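Local coordinates for protein ribonucleoside-diphosphate reductase (Pseudomonas aeruginosa, PDB 5IM3) that probably reduces ribonucleoside diphosphates to the deoxyribonucleotides needed for DNA synthesis, and binds the allosteric effector dATP, at residues E338-A341 with I342-Y345; A630-M633 with L634-I638. One frame throughout, in Å; residues are numbered along the deposited sequence.

In the fold
Running from the N terminus, the chain reaches contact 1 first, on helix 337-349 of the all-alpha region, and contact 2 nearly 290 residues later, on helix 620-640 of the barrel domain. Each joins neighbouring turns of one helix, so neither closes a long loop, and the two follow in series without crossing. The centres of contact 1 and contact 2 nevertheless lie about 13 Å apart, because the helices pack together. F344 of contact 1 meets M633 and N636 of contact 2, with CD1 of F344 3.4 Å from CG of M633, while the like-charged R340 and R632 come close beside E334. The pair thus ties the all-alpha region to the barrel domain.

Contact 1: residues E338-A341 with I342-Y345; sequences EARA and IEFY
A339 accepts from E343 as one rung of an unbroken run of alpha-helical i to i+4 bonds: I342 N to E338 O at 2.8 Å, E343 N to A339 O at 3.0 Å, F344 N to R340 O and Y345 N to A341 O. On one flank R340 and E343, three residues apart, lie side by side and point the same way. NH1 of R340 donates to OE1 of E343 over 2.9 Å, a salt bridge that meets the syn lone pair of the carboxylate and stays close to the guanidinium plane, though the two flat groups are turned 36° apart. R340 bends at its second torsion (chi2 -60°), whereas E343 runs out extended, and its other oxygen, OE2, bonds to T629 OG1 on helix 620-640. One turn on from R340, F344 has CG anti to its own carbonyl carbon (chi1 -57°), which lays the ring against the preceding turn: R340 O sits over one ring face, 3.1 Å from CG, and CB of R340 comes to 4.0 Å from CZ. CG1 of I342 rests 3.2 Å from E338 O, and this side chain packs on L283 and A286 of helix 280-286. Y345 packs on F323, M324 and A327 of helix 319-330, while its OH is hydrogen-bonded to D288 N, just after helix 280-286. The arrangement is an i to i+3 Arg-Glu salt bridge along an alpha-helix of the reductase's all-alpha region.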
loop_
_atom_site.group_PDB
_atom_site.type_symbol
_atom_site.label_atom_id
_atom_site.label_comp_id
_atom_site.label_asym_id
_atom_site.label_seq_id
_atom_site.Cartn_x
_atom_site.Cartn_y
_atom_site.Cartn_z
ATOM N N GLU A 338 25.889 -26.809 -59.994
ATOM C CA GLU A 338 25.047 -25.756 -60.556
ATOM C C GLU A 338 23.568 -26.069 -60.370
ATOM O O GLU A 338 22.790 -25.204 -59.949
ATOM C CB GLU A 338 25.377 -25.560 -62.037
ATOM C CG GLU A 338 26.714 -24.872 -62.297
ATOM C CD GLU A 338 27.911 -25.770 -62.036
ATOM O OE1 GLU A 338 27.750 -27.009 -62.070
ATOM O OE2 GLU A 338 29.014 -25.231 -61.797
ATOM N N ALA A 339 23.157 -27.301 -60.681
ATOM C CA ALA A 339 21.752 -27.670 -60.551
ATOM C C ALA A 339 21.257 -27.460 -59.122
ATOM O O ALA A 339 20.178 -26.899 -58.902
ATOM C CB ALA A 339 21.553 -29.122 -60.986
ATOM N N ARG A 340 22.035 -27.904 -58.133
ATOM C CA ARG A 340 21.633 -27.718 -56.741
ATOM C C ARG A 340 21.718 -26.254 -56.326
ATOM O O ARG A 340 20.862 -25.767 -55.579
ATOM C CB ARG A 340 22.492 -28.591 -55.824
ATOM C CG ARG A 340 22.343 -30.085 -56.079
ATOM C CD ARG A 340 20.908 -30.552 -55.868
ATOM N NE ARG A 340 20.751 -31.979 -56.111
ATOM C CZ ARG A 340 19.595 -32.629 -56.020
ATOM N NH1 ARG A 340 18.488 -31.981 -55.678
ATOM N NH2 ARG A 340 19.543 -33.932 -56.270
ATOM N N ALA A 341 22.739 -25.535 -56.796
ATOM C CA ALA A 341 22.838 -24.114 -56.481
ATOM C C ALA A 341 21.632 -23.352 -57.013
ATOM O O ALA A 341 21.098 -22.468 -56.334
ATOM C CB ALA A 341 24.133 -23.533 -57.050
ATOM N N ILE A 342 21.181 -23.686 -58.225
ATOM C CA ILE A 342 19.995 -23.041 -58.777
ATOM C C ILE A 342 18.760 -23.420 -57.968
ATOM O O ILE A 342 17.902 -22.575 -57.687
ATOM C CB ILE A 342 19.838 -23.401 -60.267
ATOM C CG1 ILE A 342 20.981 -22.784 -61.080
ATOM C CG2 ILE A 342 18.480 -22.936 -60.806
ATOM C CD1 ILE A 342 21.052 -23.274 -62.517
ATOM N N GLU A 343 18.645 -24.693 -57.585
ATOM C CA GLU A 343 17.528 -25.115 -56.746
ATOM C C GLU A 343 17.513 -24.346 -55.426
ATOM O O GLU A 343 16.446 -23.939 -54.950
ATOM C CB GLU A 343 17.606 -26.622 -56.493
ATOM C CG GLU A 343 16.469 -27.191 -55.641
ATOM C CD GLU A 343 16.699 -28.642 -55.247
ATOM O OE1 GLU A 343 17.707 -29.231 -55.691
ATOM O OE2 GLU A 343 15.874 -29.193 -54.485
ATOM N N PHE A 344 18.685 -24.124 -54.826
ATOM C CA PHE A 344 18.733 -23.406 -53.555
ATOM C C PHE A 344 18.490 -21.915 -53.756
ATOM O O PHE A 344 17.873 -21.260 -52.906
ATOM C CB PHE A 344 20.080 -23.629 -52.859
ATOM C CG PHE A 344 20.417 -25.077 -52.609
ATOM C CD1 PHE A 344 19.441 -26.061 -52.655
ATOM C CD2 PHE A 344 21.721 -25.450 -52.321
ATOM C CE1 PHE A 344 19.760 -27.384 -52.425
ATOM C CE2 PHE A 344 22.045 -26.772 -52.090
ATOM C CZ PHE A 344 21.063 -27.739 -52.141
ATOM N N TYR A 345 18.982 -21.355 -54.862
ATOM C CA TYR A 345 18.768 -19.938 -55.124
ATOM C C TYR A 345 17.292 -19.639 -55.354
ATOM O O TYR A 345 16.769 -18.637 -54.854
ATOM C CB TYR A 345 19.594 -19.490 -56.330
ATOM C CG TYR A 345 19.071 -18.220 -56.963
ATOM C CD1 TYR A 345 19.368 -16.976 -56.420
ATOM C CD2 TYR A 345 18.270 -18.267 -58.095
ATOM C CE1 TYR A 345 18.884 -15.815 -56.991
ATOM C CE2 TYR A 345 17.783 -17.117 -58.675
ATOM C CZ TYR A 345 18.092 -15.893 -58.122
ATOM O OH TYR A 345 17.602 -14.748 -58.708
#

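Contact 2: residues A630-M633 with L634-I638; sequences AVRM and LDNVI
Helix 620-640 of the barrel domain supplies both halves of this contact, where A630 meets L634 and R632 meets N636 across a buried helical turn. The backbone is regular alpha-helix: L634 N bonds to A630 O at 2.9 Å, D635 N to V631 O at 2.8 Å, N636 N to R632 O and V637 N to M633 O, the last the most bent of the four at 144°. Side chains of the later turn settle over these carbonyls. CG of L634 lies 3.5 Å from A630 O, and CG2 of V637 is 3.4 Å from M633 O. N636 has CG anti to its carbonyl carbon (chi1 -74°), which swings the amide back along the helix until OD1 stands 3.1 Å from R632 O. Two acceptors meet there without a bond between them; OD1 takes a hydrogen bond from R707 NH2, and ND2 gives its own to L330 O and E334 OE2. OD2 of D635 pairs with R762 NE and R707 NH1, and OD1 with R656 NE and N763 ND2, positive charges that would probably favour the ionised carboxylate, while extended R632 carries its NH2 to salt bridges with E334 and E706. On another flank M633 packs against Y353 and helix 337-349. Helix 620-640 lies in the connection between the parallel, paired strands 600-608 and 659-663, a beta-alpha-beta crossover of the ten-stranded alpha-beta barrel.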
loop_
_atom_site.group_PDB
_atom_site.type_symbol
_atom_site.label_atom_id
_atom_site.label_comp_id
_atom_site.label_asym_id
_atom_site.label_seq_id
_atom_site.Cartn_x
_atom_site.Cartn_y
_atom_site.Cartn_z
ATOM N N ALA A 630 14.362 -27.657 -48.581
ATOM C CA ALA A 630 14.800 -27.090 -47.310
ATOM C C ALA A 630 15.617 -28.102 -46.515
ATOM O O ALA A 630 16.702 -27.786 -46.016
ATOM C CB ALA A 630 13.588 -26.628 -46.503
ATOM N N VAL A 631 15.105 -29.328 -46.385
ATOM C CA VAL A 631 15.805 -30.344 -45.605
ATOM C C VAL A 631 17.170 -30.634 -46.215
ATOM O O VAL A 631 18.163 -30.798 -45.499
ATOM C CB VAL A 631 14.947 -31.620 -45.495
ATOM C CG1 VAL A 631 15.729 -32.741 -44.813
ATOM C CG2 VAL A 631 13.659 -31.330 -44.731
ATOM N N ARG A 632 17.245 -30.703 -47.547
ATOM C CA ARG A 632 18.529 -30.945 -48.193
ATOM C C ARG A 632 19.521 -29.837 -47.865
ATOM O O ARG A 632 20.673 -30.105 -47.508
ATOM C CB ARG A 632 18.350 -31.069 -49.705
ATOM C CG ARG A 632 19.620 -31.496 -50.428
ATOM C CD ARG A 632 19.435 -31.522 -51.940
ATOM N NE ARG A 632 20.594 -32.098 -52.615
ATOM C CZ ARG A 632 20.748 -33.393 -52.870
ATOM N NH1 ARG A 632 19.815 -34.265 -52.511
ATOM N NH2 ARG A 632 21.842 -33.821 -53.490
ATOM N N MET A 633 19.087 -28.580 -47.980
ATOM C CA MET A 633 19.963 -27.463 -47.639
ATOM C C MET A 633 20.439 -27.561 -46.195
ATOM O O MET A 633 21.611 -27.295 -45.901
ATOM C CB MET A 633 19.236 -26.141 -47.875
ATOM C CG MET A 633 18.872 -25.908 -49.332
ATOM S SD MET A 633 17.783 -24.496 -49.576
ATOM C CE MET A 633 18.819 -23.138 -49.043
ATOM N N LEU A 634 19.548 -27.948 -45.279
ATOM C CA LEU A 634 19.945 -28.070 -43.879
ATOM C C LEU A 634 20.919 -29.223 -43.682
ATOM O O LEU A 634 21.856 -29.120 -42.883
ATOM C CB LEU A 634 18.711 -28.247 -42.993
ATOM C CG LEU A 634 17.836 -27.004 -42.804
ATOM C CD1 LEU A 634 16.614 -27.324 -41.949
ATOM C CD2 LEU A 634 18.625 -25.854 -42.184
ATOM N N ASP A 635 20.723 -30.328 -44.404
ATOM C CA ASP A 635 21.672 -31.429 -44.306
ATOM C C ASP A 635 23.035 -31.016 -44.843
ATOM O O ASP A 635 24.071 -31.428 -44.307
ATOM C CB ASP A 635 21.144 -32.653 -45.052
ATOM C CG ASP A 635 21.831 -33.939 -44.619
ATOM O OD1 ASP A 635 21.903 -34.192 -43.399
ATOM O OD2 ASP A 635 22.307 -34.691 -45.491
ATOM N N ASN A 636 23.055 -30.191 -45.894
ATOM C CA ASN A 636 24.319 -29.675 -46.410
ATOM C C ASN A 636 25.027 -28.814 -45.372
ATOM O O ASN A 636 26.259 -28.843 -45.265
ATOM C CB ASN A 636 24.077 -28.868 -47.684
ATOM C CG ASN A 636 23.770 -29.740 -48.886
ATOM O OD1 ASN A 636 23.431 -30.915 -48.750
ATOM N ND2 ASN A 636 23.894 -29.164 -50.074
ATOM N N VAL A 637 24.264 -28.035 -44.601
ATOM C CA VAL A 637 24.862 -27.156 -43.598
ATOM C C VAL A 637 25.805 -27.940 -42.694
ATOM O O VAL A 637 26.854 -27.435 -42.279
ATOM C CB VAL A 637 23.760 -26.447 -42.788
ATOM C CG1 VAL A 637 24.315 -25.893 -41.478
ATOM C CG2 VAL A 637 23.140 -25.332 -43.609
ATOM N N ILE A 638 25.445 -29.187 -42.382
ATOM C CA ILE A 638 26.241 -29.997 -41.463
ATOM C C ILE A 638 27.646 -30.205 -42.010
ATOM O O ILE A 638 28.638 -30.108 -41.277
ATOM C CB ILE A 638 25.538 -31.342 -41.203
ATOM C CG1 ILE A 638 24.070 -31.105 -40.802
ATOM C CG2 ILE A 638 26.324 -32.161 -40.175
ATOM C CD1 ILE A 638 23.708 -31.538 -39.422
#